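Local coordinates for cytochrome c (Pseudomonas aeruginosa, PDB 6RTE), which oxidises dihydro-heme d1 in heme d1 biosynthesis, pairing a c-type heme with an eight-bladed beta-propeller, at residues A[41-45]-A[46-50]; A[118-121]-A[122-126]. All coordinates share one frame; numbering follows the deposited sequence.

Contact 1: residues A[41-45]-A[46-50]; sequences ALYRQ and HCQAC. With HEC (heme c), chain C.
Helix 38-46 ends on carbonyl oxygens of its last turn: L42 O accepts H46 N at 3.0 Å, while Y43 O takes two donors, C47 N at 2.7 Å and Q48 N at 2.8 Å. They reach Y43 O from opposite faces of its plane, and this shared acceptor joins the end of one helix to the start of helix 48-51, with C47 as N-cap. C47 and C50 are the cysteines of the CXXCH signature of c-type cytochromes. C47 SG is bonded to heme CAB and C50 SG to heme CAC, both at 1.8 Å, so the short helix carries the porphyrin on two thioether links. The Y43 ring, with CG anti to the backbone N (chi1 179°), lies against C47 and Q48. C47 CB sits over one face, 3.4 Å from Y43 CD1, and C47 SG stands obliquely to the same ring. The buried Y43 OH is satisfied by G52 O. Q45 CG lies over one face of the H46 imidazole in a CH-pi contact, 3.7 Å from the ring centroid, and L42 O meets the ring in plane at H46 CD2. L42 packs on A100 and L104 of helix 98-109.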
loop_
_atom_site.group_PDB
_atom_site.type_symbol
_atom_site.label_atom_id
_atom_site.label_comp_id
_atom_site.label_asym_id
_atom_site.label_seq_id
_atom_site.Cartn_x
_atom_site.Cartn_y
_atom_site.Cartn_z
ATOM N N ALA A 41 -33.762 -4.876 -6.173
ATOM C CA ALA A 41 -34.689 -5.619 -5.328
ATOM C C ALA A 41 -34.054 -6.903 -4.822
ATOM O O ALA A 41 -34.158 -7.239 -3.633
ATOM C CB ALA A 41 -35.977 -5.913 -6.096
ATOM N N LEU A 42 -33.382 -7.644 -5.713
ATOM C CA LEU A 42 -32.636 -8.814 -5.270
ATOM C C LEU A 42 -31.605 -8.430 -4.211
ATOM O O LEU A 42 -31.383 -9.179 -3.251
ATOM C CB LEU A 42 -31.959 -9.490 -6.459
ATOM C CG LEU A 42 -32.888 -10.204 -7.454
ATOM C CD1 LEU A 42 -32.136 -10.650 -8.702
ATOM C CD2 LEU A 42 -33.567 -11.398 -6.803
ATOM N N TYR A 43 -30.978 -7.261 -4.365
ATOM C CA TYR A 43 -29.931 -6.854 -3.422
ATOM C C TYR A 43 -30.514 -6.606 -2.032
ATOM O O TYR A 43 -29.989 -7.105 -1.027
ATOM C CB TYR A 43 -29.204 -5.610 -3.944
ATOM C CG TYR A 43 -28.122 -5.130 -3.009
ATOM C CD1 TYR A 43 -26.826 -5.623 -3.101
ATOM C CD2 TYR A 43 -28.402 -4.206 -2.012
ATOM C CE1 TYR A 43 -25.839 -5.198 -2.231
ATOM C CE2 TYR A 43 -27.426 -3.783 -1.141
ATOM C CZ TYR A 43 -26.146 -4.282 -1.256
ATOM O OH TYR A 43 -25.182 -3.859 -0.383
ATOM N N ARG A 44 -31.607 -5.844 -1.951
ATOM C CA ARG A 44 -32.242 -5.598 -0.658
ATOM C C ARG A 44 -32.606 -6.905 0.039
ATOM O O ARG A 44 -32.319 -7.091 1.226
ATOM C CB ARG A 44 -33.483 -4.727 -0.838
ATOM C CG ARG A 44 -33.201 -3.236 -0.847
ATOM C CD ARG A 44 -34.477 -2.432 -0.659
ATOM N NE ARG A 44 -35.335 -2.494 -1.839
ATOM C CZ ARG A 44 -35.298 -1.623 -2.844
ATOM N NH1 ARG A 44 -34.444 -0.606 -2.824
ATOM N NH2 ARG A 44 -36.120 -1.769 -3.874
ATOM N N GLN A 45 -33.228 -7.833 -0.694
ATOM C CA GLN A 45 -33.711 -9.060 -0.072
ATOM C C GLN A 45 -32.564 -9.934 0.423
ATOM O O GLN A 45 -32.627 -10.468 1.537
ATOM C CB GLN A 45 -34.586 -9.836 -1.061
ATOM C CG GLN A 45 -34.996 -11.230 -0.590
ATOM C CD GLN A 45 -35.813 -11.207 0.691
ATOM O OE1 GLN A 45 -36.410 -10.188 1.043
ATOM N NE2 GLN A 45 -35.842 -12.335 1.394
ATOM N N HIS A 46 -31.511 -10.097 -0.387
ATOM C CA HIS A 46 -30.510 -11.122 -0.130
ATOM C C HIS A 46 -29.156 -10.602 0.331
ATOM O O HIS A 46 -28.384 -11.377 0.903
ATOM C CB HIS A 46 -30.274 -11.964 -1.397
ATOM C CG HIS A 46 -31.499 -12.662 -1.896
ATOM N ND1 HIS A 46 -31.841 -13.936 -1.498
ATOM C CD2 HIS A 46 -32.460 -12.265 -2.762
ATOM C CE1 HIS A 46 -32.962 -14.292 -2.098
ATOM N NE2 HIS A 46 -33.358 -13.296 -2.870
ATOM N N CYS A 47 -28.845 -9.339 0.091
ATOM C CA CYS A 47 -27.470 -8.860 0.222
ATOM C C CYS A 47 -27.320 -7.699 1.188
ATOM O O CYS A 47 -26.329 -7.640 1.920
ATOM C CB CYS A 47 -26.951 -8.432 -1.159
ATOM S SG CYS A 47 -27.411 -9.572 -2.509
ATOM N N GLN A 48 -28.288 -6.781 1.210
ATOM C CA GLN A 48 -28.154 -5.555 1.983
ATOM C C GLN A 48 -27.879 -5.822 3.457
ATOM O O GLN A 48 -27.290 -4.969 4.135
ATOM C CB GLN A 48 -29.418 -4.714 1.826
ATOM C CG GLN A 48 -29.529 -3.584 2.824
ATOM C CD GLN A 48 -30.420 -2.471 2.328
ATOM O OE1 GLN A 48 -30.711 -2.381 1.136
ATOM N NE2 GLN A 48 -30.856 -1.611 3.241
ATOM N N ALA A 49 -28.287 -6.988 3.968
ATOM C CA ALA A 49 -28.104 -7.291 5.383
ATOM C C ALA A 49 -26.646 -7.140 5.797
ATOM O O ALA A 49 -26.350 -6.637 6.887
ATOM C CB ALA A 49 -28.592 -8.709 5.689
ATOM N N CYS A 50 -25.725 -7.566 4.937
ATOM C CA CYS A 50 -24.301 -7.576 5.250
ATOM C C CYS A 50 -23.505 -6.534 4.489
ATOM O O CYS A 50 -22.581 -5.938 5.048
ATOM C CB CYS A 50 -23.704 -8.953 4.950
ATOM S SG CYS A 50 -24.404 -10.315 5.892
HETATM FE FE HEC C . -21.357 -11.058 0.131
HETATM C CHA HEC C . -18.010 -10.960 -0.231
HETATM C CHB HEC C . -21.779 -10.256 -3.195
HETATM C CHC HEC C . -24.804 -11.511 0.419
HETATM C CHD HEC C . -21.080 -11.316 3.483
HETATM N NA HEC C . -20.153 -10.688 -1.416
HETATM C C1A HEC C . -18.781 -10.700 -1.340
HETATM C C2A HEC C . -18.241 -10.394 -2.613
HETATM C C3A HEC C . -19.294 -10.201 -3.445
HETATM C C4A HEC C . -20.489 -10.376 -2.703
HETATM C CMA HEC C . -19.200 -9.847 -4.899
HETATM C CAA HEC C . -16.774 -10.298 -2.971
HETATM C CBA HEC C . -16.296 -8.865 -2.679
HETATM C CGA HEC C . -14.824 -8.600 -2.879
HETATM O O1A HEC C . -14.345 -7.495 -2.521
HETATM O O2A HEC C . -14.079 -9.451 -3.379
HETATM N NB HEC C . -22.998 -10.902 -1.169
HETATM C C1B HEC C . -22.933 -10.563 -2.452
HETATM C C2B HEC C . -24.246 -10.551 -3.008
HETATM C C3B HEC C . -25.120 -10.910 -2.018
HETATM C C4B HEC C . -24.277 -11.133 -0.824
HETATM C CMB HEC C . -24.584 -10.213 -4.430
HETATM C CAB HEC C . -26.598 -11.108 -2.006
HETATM C CBB HEC C . -27.028 -11.814 -3.291
HETATM N NC HEC C . -22.730 -11.371 1.672
HETATM C C1C HEC C . -24.072 -11.522 1.602
HETATM C C2C HEC C . -24.575 -11.700 2.909
HETATM C C3C HEC C . -23.504 -11.660 3.792
HETATM C C4C HEC C . -22.348 -11.431 2.988
HETATM C CMC HEC C . -26.029 -11.900 3.218
HETATM C CAC HEC C . -23.426 -11.746 5.265
HETATM C CBC HEC C . -23.764 -13.048 5.981
HETATM N ND HEC C . -19.896 -11.125 1.339
HETATM C C1D HEC C . -19.956 -11.229 2.669
HETATM C C2D HEC C . -18.604 -11.249 3.245
HETATM C C3D HEC C . -17.746 -11.157 2.225
HETATM C C4D HEC C . -18.583 -11.066 1.023
HETATM C CMD HEC C . -18.253 -11.358 4.705
HETATM C CAD HEC C . -16.240 -11.120 2.311
HETATM C CBD HEC C . -15.649 -12.533 2.294
HETATM C CGD HEC C . -14.140 -12.540 2.367
HETATM O O1D HEC C . -13.582 -12.478 3.473
HETATM O O2D HEC C . -13.437 -12.614 1.348
HETATM O O HOH W 1 -30.318 -11.640 3.528
#

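Contact 2: residues A[118-121]-A[122-126]; sequences WSAE and DIRAS
A capping box formed by S119 and D122 starts the short helix 120-126, which lies against propeller strands 211-217 and 254-259. S119 is the N-cap. Its OG, held between backbone N and carbonyl carbon by chi1 of 71°, accepts the first-turn amide D122 N at 3.1 Å. In return S119 N donates to D122 OD2 at 2.9 Å, almost straight at 170° and on the anti side of the carboxylate. The helical bonding follows at once, with S119 O accepting I123 N and A120 O accepting R124 N. The same box presents D122 to the preceding W118: D122 CB sits over the centre of the indole six-membered ring, 3.4 Å from its centroid and 7° off the normal, a CH-pi contact, and the carboxylate plane is nearly parallel to that of the indole. I123 CG1 comes obliquely to W118 CD1 at 3.6 Å, and the buried I123 side chain also touches V216 and V257. R217 holds the indole twice, its backbone O accepting W118 NE1 and its side chain making a cation-pi contact. In one of two R124 conformers E121 OE2 meets the guanidinium edge in a long salt bridge, so this pairing is doubtful. Further along, S126 OG, which R217 N also reaches, donates to I123 O at 2.7 Å.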
loop_
_atom_site.group_PDB
_atom_site.type_symbol
_atom_site.label_atom_id
_atom_site.label_comp_id
_atom_site.label_asym_id
_atom_site.label_seq_id
_atom_site.Cartn_x
_atom_site.Cartn_y
_atom_site.Cartn_z
ATOM N N TRP A 118 -19.476 10.920 1.393
ATOM C CA TRP A 118 -18.931 10.596 2.718
ATOM C C TRP A 118 -18.436 11.900 3.335
ATOM O O TRP A 118 -17.300 12.316 3.085
ATOM C CB TRP A 118 -17.829 9.556 2.645
ATOM C CG TRP A 118 -17.652 8.855 3.965
ATOM C CD1 TRP A 118 -16.552 8.872 4.771
ATOM C CD2 TRP A 118 -18.629 8.059 4.633
ATOM N NE1 TRP A 118 -16.784 8.117 5.902
ATOM C CE2 TRP A 118 -18.053 7.613 5.838
ATOM C CE3 TRP A 118 -19.937 7.670 4.324
ATOM C CZ2 TRP A 118 -18.739 6.789 6.734
ATOM C CZ3 TRP A 118 -20.619 6.858 5.215
ATOM C CH2 TRP A 118 -20.015 6.437 6.415
ATOM N N SER A 119 -19.288 12.525 4.142
ATOM C CA SER A 119 -19.063 13.865 4.646
ATOM C C SER A 119 -18.214 13.854 5.920
ATOM O O SER A 119 -17.943 12.812 6.513
ATOM C CB SER A 119 -20.399 14.537 4.940
ATOM O OG SER A 119 -20.987 13.939 6.091
ATOM N N ALA A 120 -17.798 15.056 6.336
ATOM C CA ALA A 120 -17.200 15.225 7.657
ATOM C C ALA A 120 -18.066 14.593 8.742
ATOM O O ALA A 120 -17.551 13.928 9.650
ATOM C CB ALA A 120 -16.989 16.718 7.944
ATOM N N GLU A 121 -19.391 14.766 8.651
ATOM C CA GLU A 121 -20.293 14.218 9.662
ATOM C C GLU A 121 -20.279 12.691 9.659
ATOM O O GLU A 121 -20.281 12.062 10.726
ATOM C CB GLU A 121 -21.716 14.735 9.444
ATOM C CG GLU A 121 -21.912 16.199 9.803
ATOM C CD GLU A 121 -21.170 17.149 8.857
ATOM O OE1 GLU A 121 -21.200 16.923 7.617
ATOM O OE2 GLU A 121 -20.538 18.104 9.359
ATOM N N ASP A 122 -20.300 12.080 8.472
ATOM C CA ASP A 122 -20.152 10.631 8.374
ATOM C C ASP A 122 -18.836 10.175 9.002
ATOM O O ASP A 122 -18.803 9.212 9.783
ATOM C CB ASP A 122 -20.194 10.191 6.908
ATOM C CG ASP A 122 -21.540 10.407 6.250
ATOM O OD1 ASP A 122 -22.583 10.045 6.855
ATOM O OD2 ASP A 122 -21.542 10.898 5.093
ATOM N N ILE A 123 -17.737 10.845 8.657
ATOM C CA ILE A 123 -16.432 10.481 9.187
ATOM C C ILE A 123 -16.442 10.518 10.716
ATOM O O ILE A 123 -16.011 9.569 11.380
ATOM C CB ILE A 123 -15.345 11.411 8.615
ATOM C CG1 ILE A 123 -15.242 11.248 7.100
ATOM C CG2 ILE A 123 -13.980 11.125 9.264
ATOM C CD1 ILE A 123 -14.347 12.318 6.452
ATOM N N ARG A 124 -16.930 11.617 11.299
ATOM C CA ARG A 124 -16.893 11.732 12.756
ATOM C C ARG A 124 -17.782 10.688 13.416
ATOM O O ARG A 124 -17.434 10.150 14.476
ATOM C CB ARG A 124 -17.310 13.135 13.198
ATOM C CG ARG A 124 -16.299 14.193 12.849
ATOM C CD ARG A 124 -16.591 15.514 13.540
ATOM N NE ARG A 124 -16.064 16.623 12.753
ATOM C CZ ARG A 124 -16.784 17.354 11.899
ATOM N NH1 ARG A 124 -18.084 17.119 11.722
ATOM N NH2 ARG A 124 -16.200 18.323 11.226
ATOM N N ALA A 125 -18.933 10.391 12.811
ATOM C CA ALA A 125 -19.839 9.413 13.406
ATOM C C ALA A 125 -19.219 8.019 13.432
ATOM O O ALA A 125 -19.578 7.198 14.288
ATOM C CB ALA A 125 -21.171 9.394 12.652
ATOM N N SER A 126 -18.276 7.737 12.525
ATOM C CA SER A 126 -17.663 6.416 12.427
ATOM C C SER A 126 -16.518 6.192 13.416
ATOM O O SER A 126 -16.098 5.052 13.586
ATOM C CB SER A 126 -17.134 6.189 11.007
ATOM O OG SER A 126 -15.936 6.929 10.788
#

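Both contacts are local helix-end arrangements, and they come in series along the chain: contact 1 at the finish of helix 38-46, contact 2 at the start of helix 120-126. Their centres are 24 Å apart and their nearest atoms about 13 Å, with no touch. Contact 1 contributes H46, C47 and C50 to the heme c pocket and holds the porphyrin covalently. Contact 2 stands off from the cofactor, with W118 CH2 18.6 Å from HEC FE, the heme iron, and its side chains meet propeller strands instead. The heme is nevertheless linked toward the propeller, since R198, just past strand 192-197, hydrogen-bonds to it, as does R84.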